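Local atomic coordinates of peptide methionine sulfoxide reductase msrA/msrB (Neisseria gonorrhoeae, PDB entry 2H30), a protein that probably passes electrons from DsbD, through its N-terminal thioredoxin-like domain, to downstream domains that reduce methionine sulfoxide. Residues Met20-Ala26 / Val105-Asn109; Leu57-Glu61 / Leu98-Leu103; Trp63-Phe69 / Ile142-Leu148; Ala78-Phe82 / Gly110-Gln115. The protein carries 2 engineered substitutions. Numbering follows the deposited sequence.

Contact 1. Residues Met20-Ala26 / Val105-Asn109. Engineered in segment 20-26: M20 (natural residue Leu), M23 (natural residue Leu).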
loop_
_atom_site.group_PDB
_atom_site.type_symbol
_atom_site.label_atom_id
_atom_site.label_comp_id
_atom_site.label_asym_id
_atom_site.label_seq_id
_atom_site.Cartn_x
_atom_site.Cartn_y
_atom_site.Cartn_z
HETATM N N MSE A 20 0.694 -8.898 8.436
HETATM C CA MSE A 20 -0.449 -8.035 8.197
HETATM C C MSE A 20 -1.719 -8.698 8.662
HETATM O O MSE A 20 -2.717 -8.051 8.956
HETATM C CB MSE A 20 -0.500 -7.666 6.735
HETATM C CG MSE A 20 -1.424 -6.557 6.425
HETATM SE SE MSE A 20 -1.084 -6.331 4.565
HETATM C CE MSE A 20 0.727 -5.812 4.578
ATOM N N SER A 21 -1.687 -10.014 8.773
ATOM C CA SER A 21 -2.905 -10.746 9.155
ATOM C C SER A 21 -3.296 -10.577 10.684
ATOM O O SER A 21 -4.390 -10.951 11.161
ATOM C CB SER A 21 -2.873 -12.163 8.517
ATOM O OG SER A 21 -2.948 -12.074 7.048
ATOM N N THR A 22 -2.453 -9.859 11.436
ATOM C CA THR A 22 -2.778 -9.482 12.783
ATOM C C THR A 22 -3.275 -8.021 12.834
ATOM O O THR A 22 -3.502 -7.437 13.907
ATOM C CB THR A 22 -1.515 -9.681 13.682
ATOM O OG1 THR A 22 -0.630 -8.589 13.477
ATOM C CG2 THR A 22 -0.769 -10.953 13.241
HETATM N N MSE A 23 -3.480 -7.413 11.652
HETATM C CA MSE A 23 -3.749 -5.976 11.612
HETATM C C MSE A 23 -5.162 -5.676 11.141
HETATM O O MSE A 23 -5.805 -6.522 10.487
HETATM C CB MSE A 23 -2.750 -5.280 10.667
HETATM C CG MSE A 23 -1.358 -5.349 11.255
HETATM SE SE MSE A 23 -0.130 -4.486 9.955
HETATM C CE MSE A 23 1.468 -4.999 10.908
ATOM N N LYS A 24 -5.638 -4.471 11.489
ATOM C CA LYS A 24 -6.950 -4.047 11.016
ATOM C C LYS A 24 -6.789 -2.998 9.950
ATOM O O LYS A 24 -5.684 -2.456 9.780
ATOM C CB LYS A 24 -7.696 -3.358 12.146
ATOM C CG LYS A 24 -7.997 -4.288 13.342
ATOM C CD LYS A 24 -8.719 -3.496 14.403
ATOM C CE LYS A 24 -9.119 -4.483 15.513
ATOM N NZ LYS A 24 -10.061 -3.827 16.464
ATOM N N THR A 25 -7.884 -2.758 9.246
ATOM C CA THR A 25 -7.927 -1.597 8.351
ATOM C C THR A 25 -8.422 -0.360 9.085
ATOM O O THR A 25 -8.801 -0.421 10.270
ATOM C CB THR A 25 -8.820 -1.849 7.192
ATOM O OG1 THR A 25 -10.193 -1.939 7.626
ATOM C CG2 THR A 25 -8.309 -3.083 6.392
ATOM N N ALA A 26 -8.474 0.752 8.370
ATOM C CA ALA A 26 -8.899 1.991 8.997
ATOM C C ALA A 26 -10.369 1.953 9.416
ATOM O O ALA A 26 -10.817 2.823 10.235
ATOM C CB ALA A 26 -8.627 3.178 8.028
ATOM N N VAL A 105 -7.131 0.539 3.412
ATOM C CA VAL A 105 -6.107 1.191 4.179
ATOM C C VAL A 105 -5.805 0.349 5.407
ATOM O O VAL A 105 -6.566 0.434 6.412
ATOM C CB VAL A 105 -6.466 2.627 4.586
ATOM C CG1 VAL A 105 -5.300 3.208 5.383
ATOM C CG2 VAL A 105 -6.784 3.507 3.319
ATOM N N VAL A 106 -4.693 -0.369 5.375
ATOM C CA VAL A 106 -4.274 -1.123 6.572
ATOM C C VAL A 106 -3.635 -0.130 7.518
ATOM O O VAL A 106 -2.852 0.716 7.111
ATOM C CB VAL A 106 -3.271 -2.187 6.166
ATOM C CG1 VAL A 106 -2.607 -2.890 7.419
ATOM C CG2 VAL A 106 -3.892 -3.199 5.246
ATOM N N THR A 107 -3.897 -0.271 8.820
ATOM C CA THR A 107 -3.303 0.592 9.817
ATOM C C THR A 107 -2.276 -0.236 10.599
ATOM O O THR A 107 -2.657 -1.183 11.330
ATOM C CB THR A 107 -4.369 1.246 10.720
ATOM O OG1 THR A 107 -5.273 0.269 11.281
ATOM C CG2 THR A 107 -5.159 2.248 9.957
ATOM N N ASP A 108 -1.016 0.096 10.443
ATOM C CA ASP A 108 0.093 -0.654 11.062
ATOM C C ASP A 108 0.620 0.214 12.193
ATOM O O ASP A 108 1.457 1.071 12.004
ATOM C CB ASP A 108 1.183 -0.861 10.012
ATOM C CG ASP A 108 2.355 -1.688 10.505
ATOM O OD1 ASP A 108 2.494 -1.883 11.750
ATOM O OD2 ASP A 108 3.147 -2.115 9.638
ATOM N N ASN A 109 0.098 -0.045 13.416
ATOM C CA ASN A 109 0.463 0.812 14.536
ATOM C C ASN A 109 1.949 0.658 14.801
ATOM O O ASN A 109 2.415 -0.501 15.022
ATOM C CB ASN A 109 -0.387 0.387 15.747
ATOM C CG ASN A 109 -0.277 1.374 16.927
ATOM O OD1 ASN A 109 -0.680 1.038 18.054
ATOM N ND2 ASN A 109 0.261 2.550 16.698
HETATM O O HOH W 1 -3.948 -2.758 12.932
HETATM O O HOH W 2 -7.861 0.446 12.741
#

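Contact 2. Residues Leu57-Glu61 / Leu98-Leu103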
loop_
_atom_site.group_PDB
_atom_site.type_symbol
_atom_site.label_atom_id
_atom_site.label_comp_id
_atom_site.label_asym_id
_atom_site.label_seq_id
_atom_site.Cartn_x
_atom_site.Cartn_y
_atom_site.Cartn_z
ATOM N N LEU A 57 -4.468 9.399 -3.419
ATOM C CA LEU A 57 -5.441 8.411 -2.816
ATOM C C LEU A 57 -6.556 8.064 -3.820
ATOM O O LEU A 57 -6.889 6.878 -3.983
ATOM C CB LEU A 57 -6.046 8.921 -1.522
ATOM C CG LEU A 57 -5.086 9.051 -0.345
ATOM C CD1 LEU A 57 -5.788 9.782 0.763
ATOM C CD2 LEU A 57 -4.657 7.641 0.086
ATOM N N GLY A 58 -7.028 9.082 -4.543
ATOM C CA GLY A 58 -8.116 8.809 -5.534
ATOM C C GLY A 58 -7.611 7.938 -6.679
ATOM O O GLY A 58 -8.333 7.100 -7.217
ATOM N N GLN A 59 -6.368 8.169 -7.091
ATOM C CA GLN A 59 -5.733 7.373 -8.101
ATOM C C GLN A 59 -5.636 5.908 -7.669
ATOM O O GLN A 59 -5.999 5.011 -8.413
ATOM C CB GLN A 59 -4.345 7.976 -8.335
ATOM C CG GLN A 59 -3.587 7.299 -9.410
ATOM C CD GLN A 59 -2.135 7.846 -9.444
ATOM O OE1 GLN A 59 -1.445 7.775 -8.444
ATOM N NE2 GLN A 59 -1.698 8.363 -10.590
ATOM N N ALA A 60 -5.116 5.686 -6.462
ATOM C CA ALA A 60 -4.978 4.305 -5.969
ATOM C C ALA A 60 -6.342 3.630 -5.837
ATOM O O ALA A 60 -6.454 2.444 -6.111
ATOM C CB ALA A 60 -4.263 4.359 -4.572
ATOM N N GLU A 61 -7.342 4.394 -5.422
ATOM C CA GLU A 61 -8.697 3.815 -5.308
ATOM C C GLU A 61 -9.203 3.373 -6.688
ATOM O O GLU A 61 -9.807 2.299 -6.807
ATOM C CB GLU A 61 -9.634 4.871 -4.721
ATOM C CG GLU A 61 -10.993 4.239 -4.414
ATOM C CD GLU A 61 -12.040 5.249 -4.018
ATOM O OE1 GLU A 61 -12.015 6.421 -4.514
ATOM O OE2 GLU A 61 -12.942 4.883 -3.209
ATOM N N LEU A 98 -12.082 11.681 5.087
ATOM C CA LEU A 98 -11.779 11.572 3.662
ATOM C C LEU A 98 -12.741 10.584 3.035
ATOM O O LEU A 98 -13.373 9.750 3.747
ATOM C CB LEU A 98 -10.333 11.105 3.489
ATOM C CG LEU A 98 -9.230 12.196 3.660
ATOM C CD1 LEU A 98 -9.157 12.886 5.032
ATOM C CD2 LEU A 98 -7.865 11.676 3.209
ATOM N N ASN A 99 -12.897 10.644 1.723
ATOM C CA ASN A 99 -13.870 9.790 1.101
ATOM C C ASN A 99 -13.315 8.903 -0.018
ATOM O O ASN A 99 -13.407 9.234 -1.221
ATOM C CB ASN A 99 -15.031 10.632 0.591
ATOM C CG ASN A 99 -16.137 9.797 -0.029
ATOM O OD1 ASN A 99 -16.633 10.132 -1.099
ATOM N ND2 ASN A 99 -16.519 8.734 0.630
ATOM N N TYR A 100 -12.733 7.768 0.400
ATOM C CA TYR A 100 -12.216 6.773 -0.558
ATOM C C TYR A 100 -12.711 5.392 -0.170
ATOM O O TYR A 100 -11.911 4.537 0.233
ATOM C CB TYR A 100 -10.663 6.809 -0.596
ATOM C CG TYR A 100 -10.212 8.185 -1.068
ATOM C CD1 TYR A 100 -10.333 8.556 -2.398
ATOM C CD2 TYR A 100 -9.750 9.130 -0.143
ATOM C CE1 TYR A 100 -9.991 9.868 -2.810
ATOM C CE2 TYR A 100 -9.392 10.435 -0.558
ATOM C CZ TYR A 100 -9.530 10.775 -1.866
ATOM O OH TYR A 100 -9.223 12.037 -2.356
ATOM N N PRO A 101 -14.009 5.183 -0.314
ATOM C CA PRO A 101 -14.603 3.976 0.269
ATOM C C PRO A 101 -14.124 2.684 -0.365
ATOM O O PRO A 101 -14.311 1.632 0.258
ATOM C CB PRO A 101 -16.105 4.202 0.059
ATOM C CG PRO A 101 -16.189 5.062 -1.133
ATOM C CD PRO A 101 -15.030 6.052 -0.955
ATOM N N LYS A 102 -13.541 2.684 -1.558
ATOM C CA LYS A 102 -13.064 1.460 -2.147
ATOM C C LYS A 102 -11.558 1.249 -2.038
ATOM O O LYS A 102 -11.015 0.323 -2.637
ATOM C CB LYS A 102 -13.460 1.425 -3.603
ATOM C CG LYS A 102 -15.007 1.470 -3.824
ATOM C CD LYS A 102 -15.635 0.139 -3.468
ATOM C CE LYS A 102 -17.145 0.164 -3.789
ATOM N NZ LYS A 102 -17.865 1.294 -3.077
ATOM N N LEU A 103 -10.881 2.106 -1.264
ATOM C CA LEU A 103 -9.455 1.957 -1.066
ATOM C C LEU A 103 -9.100 1.235 0.249
ATOM O O LEU A 103 -9.421 1.752 1.327
ATOM C CB LEU A 103 -8.865 3.381 -0.969
ATOM C CG LEU A 103 -7.298 3.376 -0.927
ATOM C CD1 LEU A 103 -6.680 2.791 -2.179
ATOM C CD2 LEU A 103 -6.876 4.807 -0.702
HETATM O O HOH W 3 -6.766 11.883 -3.846
HETATM O O HOH W 4 -13.574 8.403 -3.773
#

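Contact 3. Residues Trp63-Phe69 / Ile142-Leu148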
loop_
_atom_site.group_PDB
_atom_site.type_symbol
_atom_site.label_atom_id
_atom_site.label_comp_id
_atom_site.label_asym_id
_atom_site.label_seq_id
_atom_site.Cartn_x
_atom_site.Cartn_y
_atom_site.Cartn_z
ATOM N N TRP A 63 -7.354 2.475 -9.251
ATOM C CA TRP A 63 -6.664 1.289 -9.645
ATOM C C TRP A 63 -7.236 0.077 -8.955
ATOM O O TRP A 63 -7.407 -0.995 -9.588
ATOM C CB TRP A 63 -5.158 1.384 -9.330
ATOM C CG TRP A 63 -4.447 2.494 -10.058
ATOM C CD1 TRP A 63 -4.937 3.350 -11.043
ATOM C CD2 TRP A 63 -3.097 2.887 -9.833
ATOM N NE1 TRP A 63 -3.973 4.238 -11.429
ATOM C CE2 TRP A 63 -2.827 3.989 -10.696
ATOM C CE3 TRP A 63 -2.091 2.429 -8.974
ATOM C CZ2 TRP A 63 -1.592 4.616 -10.741
ATOM C CZ3 TRP A 63 -0.819 3.039 -9.047
ATOM C CH2 TRP A 63 -0.585 4.113 -9.919
ATOM N N ALA A 64 -7.516 0.226 -7.656
ATOM C CA ALA A 64 -7.954 -0.946 -6.873
ATOM C C ALA A 64 -9.267 -1.481 -7.435
ATOM O O ALA A 64 -9.527 -2.661 -7.356
ATOM C CB ALA A 64 -8.125 -0.580 -5.375
ATOM N N GLN A 65 -10.054 -0.610 -8.023
ATOM C CA GLN A 65 -11.385 -0.980 -8.563
ATOM C C GLN A 65 -11.351 -1.360 -10.016
ATOM O O GLN A 65 -12.413 -1.698 -10.605
ATOM C CB GLN A 65 -12.347 0.166 -8.446
ATOM C CG GLN A 65 -12.762 0.449 -7.071
ATOM C CD GLN A 65 -13.616 1.668 -7.082
ATOM O OE1 GLN A 65 -14.851 1.580 -6.952
ATOM N NE2 GLN A 65 -12.990 2.829 -7.307
ATOM N N ASP A 66 -10.183 -1.244 -10.640
ATOM C CA ASP A 66 -10.077 -1.420 -12.102
ATOM C C ASP A 66 -9.816 -2.866 -12.457
ATOM O O ASP A 66 -8.920 -3.524 -11.912
ATOM C CB ASP A 66 -8.901 -0.578 -12.619
ATOM C CG ASP A 66 -8.950 -0.360 -14.133
ATOM O OD1 ASP A 66 -8.683 -1.314 -14.883
ATOM O OD2 ASP A 66 -9.325 0.767 -14.564
ATOM N N ALA A 67 -10.517 -3.359 -13.492
ATOM C CA ALA A 67 -10.251 -4.719 -13.937
ATOM C C ALA A 67 -8.790 -5.005 -14.349
ATOM O O ALA A 67 -8.341 -6.142 -14.195
ATOM C CB ALA A 67 -11.167 -5.044 -15.132
ATOM N N LYS A 68 -8.068 -3.992 -14.846
ATOM C CA LYS A 68 -6.664 -4.212 -15.247
ATOM C C LYS A 68 -5.797 -4.654 -14.070
ATOM O O LYS A 68 -4.742 -5.240 -14.272
ATOM C CB LYS A 68 -6.045 -2.963 -15.852
ATOM C CG LYS A 68 -6.660 -2.592 -17.159
ATOM C CD LYS A 68 -5.876 -1.474 -17.805
ATOM C CE LYS A 68 -6.032 -0.160 -17.100
ATOM N NZ LYS A 68 -7.475 0.275 -17.101
ATOM N N PHE A 69 -6.256 -4.329 -12.854
ATOM C CA PHE A 69 -5.475 -4.693 -11.664
ATOM C C PHE A 69 -6.010 -5.939 -11.005
ATOM O O PHE A 69 -5.568 -6.290 -9.916
ATOM C CB PHE A 69 -5.496 -3.511 -10.649
ATOM C CG PHE A 69 -4.589 -2.378 -11.088
ATOM C CD1 PHE A 69 -3.214 -2.395 -10.702
ATOM C CD2 PHE A 69 -5.030 -1.361 -11.952
ATOM C CE1 PHE A 69 -2.338 -1.379 -11.100
ATOM C CE2 PHE A 69 -4.093 -0.318 -12.393
ATOM C CZ PHE A 69 -2.738 -0.334 -11.928
ATOM N N ILE A 142 4.692 6.069 -8.363
ATOM C CA ILE A 142 4.700 5.324 -9.613
ATOM C C ILE A 142 3.427 5.705 -10.364
ATOM O O ILE A 142 2.413 6.051 -9.728
ATOM C CB ILE A 142 4.827 3.806 -9.494
ATOM C CG1 ILE A 142 3.634 3.190 -8.749
ATOM C CG2 ILE A 142 6.165 3.432 -8.827
ATOM C CD1 ILE A 142 3.681 1.667 -8.612
ATOM N N ASN A 143 3.535 5.660 -11.695
ATOM C CA ASN A 143 2.338 5.868 -12.509
ATOM C C ASN A 143 1.578 4.580 -12.813
ATOM O O ASN A 143 2.033 3.481 -12.453
ATOM C CB ASN A 143 2.691 6.672 -13.782
ATOM C CG ASN A 143 3.682 5.977 -14.664
ATOM O OD1 ASN A 143 3.640 4.769 -14.868
ATOM N ND2 ASN A 143 4.648 6.775 -15.229
ATOM N N GLU A 144 0.422 4.702 -13.481
ATOM C CA GLU A 144 -0.452 3.496 -13.707
ATOM C C GLU A 144 0.203 2.421 -14.576
ATOM O O GLU A 144 0.163 1.210 -14.223
ATOM C CB GLU A 144 -1.769 3.879 -14.302
ATOM C CG GLU A 144 -2.672 2.730 -14.347
ATOM C CD GLU A 144 -4.030 3.090 -14.929
ATOM O OE1 GLU A 144 -4.873 2.178 -15.069
ATOM O OE2 GLU A 144 -4.247 4.300 -15.174
ATOM N N ALA A 145 1.016 2.868 -15.526
ATOM C CA ALA A 145 1.755 1.960 -16.403
ATOM C C ALA A 145 2.839 1.226 -15.674
ATOM O O ALA A 145 3.034 0.043 -15.898
ATOM C CB ALA A 145 2.368 2.763 -17.613
ATOM N N GLN A 146 3.578 1.947 -14.807
ATOM C CA GLN A 146 4.599 1.312 -13.950
ATOM C C GLN A 146 3.958 0.308 -12.964
ATOM O O GLN A 146 4.470 -0.805 -12.783
ATOM C CB GLN A 146 5.319 2.387 -13.144
ATOM C CG GLN A 146 6.298 3.182 -14.035
ATOM C CD GLN A 146 6.848 4.374 -13.318
ATOM O OE1 GLN A 146 6.160 5.035 -12.512
ATOM N NE2 GLN A 146 8.120 4.731 -13.660
ATOM N N ALA A 147 2.823 0.679 -12.393
ATOM C CA ALA A 147 2.128 -0.261 -11.474
ATOM C C ALA A 147 1.675 -1.523 -12.215
ATOM O O ALA A 147 1.816 -2.639 -11.741
ATOM C CB ALA A 147 0.928 0.449 -10.802
ATOM N N LEU A 148 1.133 -1.335 -13.423
ATOM C CA LEU A 148 0.732 -2.520 -14.181
ATOM C C LEU A 148 1.917 -3.384 -14.584
ATOM O O LEU A 148 1.777 -4.618 -14.605
ATOM C CB LEU A 148 -0.050 -2.035 -15.432
ATOM C CG LEU A 148 -1.454 -1.502 -15.121
ATOM C CD1 LEU A 148 -1.963 -0.824 -16.382
ATOM C CD2 LEU A 148 -2.451 -2.607 -14.670
HETATM O O HOH W 5 -4.339 6.356 -13.260
HETATM O O HOH W 6 -6.948 3.024 -16.890
#

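Contact 4. Residues Ala78-Phe82 / Gly110-Gln115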
loop_
_atom_site.group_PDB
_atom_site.type_symbol
_atom_site.label_atom_id
_atom_site.label_comp_id
_atom_site.label_asym_id
_atom_site.label_seq_id
_atom_site.Cartn_x
_atom_site.Cartn_y
_atom_site.Cartn_z
ATOM N N ALA A 78 -1.002 2.733 6.103
ATOM C CA ALA A 78 -0.642 3.911 6.915
ATOM C C ALA A 78 -0.157 3.360 8.242
ATOM O O ALA A 78 -0.573 2.286 8.635
ATOM C CB ALA A 78 -1.799 4.833 7.137
ATOM N N SER A 79 0.731 4.111 8.889
ATOM C CA SER A 79 1.486 3.579 10.059
ATOM C C SER A 79 1.358 4.529 11.232
ATOM O O SER A 79 2.262 5.335 11.467
ATOM C CB SER A 79 2.950 3.316 9.669
ATOM O OG SER A 79 3.039 2.338 8.632
ATOM N N PRO A 80 0.231 4.456 11.949
ATOM C CA PRO A 80 0.035 5.394 13.086
ATOM C C PRO A 80 1.213 5.397 14.059
ATOM O O PRO A 80 1.754 4.349 14.405
ATOM C CB PRO A 80 -1.241 4.862 13.756
ATOM C CG PRO A 80 -2.063 4.274 12.596
ATOM C CD PRO A 80 -0.942 3.592 11.752
ATOM N N GLY A 81 1.645 6.591 14.451
ATOM C CA GLY A 81 2.731 6.666 15.418
ATOM C C GLY A 81 4.124 6.489 14.903
ATOM O O GLY A 81 5.079 6.574 15.664
ATOM N N PHE A 82 4.286 6.297 13.592
ATOM C CA PHE A 82 5.562 6.072 12.979
ATOM C C PHE A 82 5.846 7.245 12.049
ATOM O O PHE A 82 4.921 7.705 11.333
ATOM C CB PHE A 82 5.480 4.768 12.150
ATOM C CG PHE A 82 6.709 4.468 11.392
ATOM C CD1 PHE A 82 7.917 4.165 12.060
ATOM C CD2 PHE A 82 6.689 4.398 9.995
ATOM C CE1 PHE A 82 9.059 3.822 11.320
ATOM C CE2 PHE A 82 7.820 4.085 9.266
ATOM C CZ PHE A 82 9.046 3.796 9.907
ATOM N N GLY A 110 2.688 1.769 14.742
ATOM C CA GLY A 110 4.150 1.767 14.919
ATOM C C GLY A 110 4.976 1.409 13.688
ATOM O O GLY A 110 6.216 1.440 13.692
ATOM N N GLY A 111 4.290 1.121 12.582
ATOM C CA GLY A 111 5.039 0.937 11.332
ATOM C C GLY A 111 5.931 -0.308 11.276
ATOM O O GLY A 111 7.057 -0.243 10.763
ATOM N N THR A 112 5.409 -1.435 11.773
ATOM C CA THR A 112 6.194 -2.683 11.759
ATOM C C THR A 112 6.657 -3.077 10.354
ATOM O O THR A 112 7.838 -3.335 10.110
ATOM C CB THR A 112 5.364 -3.811 12.313
ATOM O OG1 THR A 112 5.173 -3.509 13.715
ATOM C CG2 THR A 112 6.141 -5.127 12.205
ATOM N N ILE A 113 5.730 -3.035 9.396
ATOM C CA ILE A 113 6.085 -3.545 8.069
ATOM C C ILE A 113 7.027 -2.545 7.394
ATOM O O ILE A 113 8.034 -2.937 6.797
ATOM C CB ILE A 113 4.841 -3.735 7.231
ATOM C CG1 ILE A 113 3.932 -4.761 7.912
ATOM C CG2 ILE A 113 5.241 -4.052 5.743
ATOM C CD1 ILE A 113 2.613 -4.804 7.317
ATOM N N ALA A 114 6.735 -1.243 7.521
ATOM C CA ALA A 114 7.611 -0.257 6.941
ATOM C C ALA A 114 9.048 -0.402 7.489
ATOM O O ALA A 114 10.022 -0.328 6.762
ATOM C CB ALA A 114 7.034 1.175 7.186
ATOM N N GLN A 115 9.163 -0.593 8.801
ATOM C CA GLN A 115 10.489 -0.798 9.381
ATOM C C GLN A 115 11.150 -2.079 8.845
ATOM O O GLN A 115 12.336 -2.035 8.493
ATOM C CB GLN A 115 10.380 -0.862 10.904
ATOM C CG GLN A 115 10.058 0.500 11.475
ATOM C CD GLN A 115 9.975 0.418 12.970
ATOM O OE1 GLN A 115 10.955 0.045 13.615
ATOM N NE2 GLN A 115 8.809 0.660 13.527
HETATM O O HOH W 7 4.117 -0.175 8.122
#

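Contact 1. Residues Met20-Ala26 / Val105-Asn109
Two direct backbone hydrogen bonds tie the segments: T107 N donates to K24 O (3.0 Å, nearly straight) and A26 N to V105 O (2.8 Å, more bent). Between them T25 and V106 form an antiparallel non-hydrogen-bonded pair, CA atoms 4.1 Å apart. Water serves three further backbone atoms and one hydroxyl: water 1 accepts from K24 N (2.8 Å) and donates to T107 O (2.6 Å), while water 2 donates to T25 O (2.8 Å) and accepts from T107 OG1 (3.0 Å). D108 turns its carboxylate to the backbone N of T112 and I113. M23 N closes the type I turn from M20 on M20 O (2.9 Å). Both selenomethionines, engineered in place of Leu, pack on V106 CG1, M20 through CG (4.0 Å) and M23 through SE (3.9 Å). On its other edge V106 bonds to T76 and A78 of strand 73-78, so 24-25 is an antiparallel edge strand added beside 105-107 in the central mixed sheet of a thioredoxin-like fold.

Contact 2. Residues Leu57-Glu61 / Leu98-Leu103
Residues 57-61 form part of helix 51-64, whose backbone is kinked here, G58 N and Q59 N making no bond to the preceding turn; E61 N still bonds to L57 O (2.9 Å). Residues 98-103 are irregular except for a type I turn from Y100 to L103, closed by L103 N on Y100 O (3.0 Å), and the backbones come closest at E61 and L103, with CA atoms 4.7 Å apart. In this thioredoxin-like fold the helix is the one that begins at what is probably the thioredoxin-type CxxC motif, and the loop joins helix 90-95 to strand 105-107. L57 lies over one face of the Y100 ring in a CH-pi contact, its CB 3.9 Å from the centroid; its CD1 meets L98 CD2 (3.7 Å) and its CD2 meets L103 CD2 (3.7 Å). L103 also packs through CD1 on A60 CB (3.7 Å), filling the space beneath the helix, where Y95 touches both L103 and Y100. Y100 CE1 also comes within 3.5 Å of G58 CA. Water 3 accepts from G58 N (2.9 Å) and lies 2.9 Å from Y100 OH, while water 4 donates to E61 OE1 (2.6 Å) and N99 O (2.7 Å). E61 ties the turn directly to the helix: its OE2 accepts from K102 N at 2.8 Å.

Contact 3. Residues Trp63-Phe69 / Ile142-Leu148
A salt-bridge network bends around the solvent side of this contact: K68 NZ pairs with D66 OD1 at 3.0 Å and reaches E144 OE1 only at a long 3.8 Å, a gap spanned by water 6, which accepts from K68 NZ (2.8 Å) and donates to E144 OE1 (2.9 Å). D66 OD1 also accepts from K68 N (2.7 Å), making an Asx turn. Water 5 likewise joins W63 NE1 (2.8 Å) to E144 OE2 (2.8 Å). Below the charges, the end of helix 51-64 and the 3-10 segment 67-69 pack on the start of the C-terminal helix 144-152, two helical parts of the thioredoxin-like fold that meet beside the sheet, W63 and F69 both touching L74 of strand 73-78. L148 CD2 sits over the F69 ring, 3.6 Å from its centroid, a CH-pi contact. A147 CB meets W63 CZ3 (3.6 Å) and F69 CE1 (3.8 Å). N143 caps helix 144-152 in a capping box: Q146 N donates to N143 OD1 and N143 N to Q146 OE1, both 2.8 Å.

Contact 4. Residues Ala78-Phe82 / Gly110-Gln115
F82 lays its ring across the start of helix 112-116, with CD1 3.6 Å from G110 O, CE2 3.7 Å from A114 CB and CE1 3.5 Å from Q115 CG. G111 makes this fit possible: a CB on it would fall 2.5 Å from F82 CG, a clash, and its positive phi also suits a residue without a side chain. The backbone of G111 comes close to S79 as well, its CA 3.6 Å from S79 CB. One direct hydrogen bond links the segments, G110 N to P80 O (2.8 Å, nearly straight); P80 O also accepts from N109 ND2. It is presented by the type II turn from S79 to F82, closed by F82 N on S79 O (3.1 Å), with G81 at positive phi in its third position. G111 is the N-cap of the helix, and its carbonyl accepts the first helical bond, from Q115 N (2.9 Å). Q115 NE2 folds back to G110 O (2.7 Å) in a weak bond. Water 7 accepts from A114 N (2.9 Å) and lies 2.8 Å from S79 OG. In this way the loop that leaves strand 73-78 is pinned to the helix that follows strand 105-107; T19 of helix 16-20 covers T112 and I113, while F91 of helix 90-95 touches P80.

How the contacts relate
All four contacts belong to one thioredoxin-like domain. Contacts 1 and 4 are neighbours, centres 10 Å apart, because strand 105-107 leads directly into helix 112-116; D108 joins them, its OD2 2.8 Å from I113 N and its N 2.9 Å from A78 O. Contacts 2 and 3, with centres 13 Å apart, share helix 51-64 and touch where K102 meets Q65. Contact 3 lies across the chain's centre from contacts 1 and 4, about 22 and 24 Å away between centres. Along the chain contact 2 falls within the span of contact 1, and contact 4 within that of contact 3, while the other pairs alternate, so distant sequence regions interlock around the central sheet.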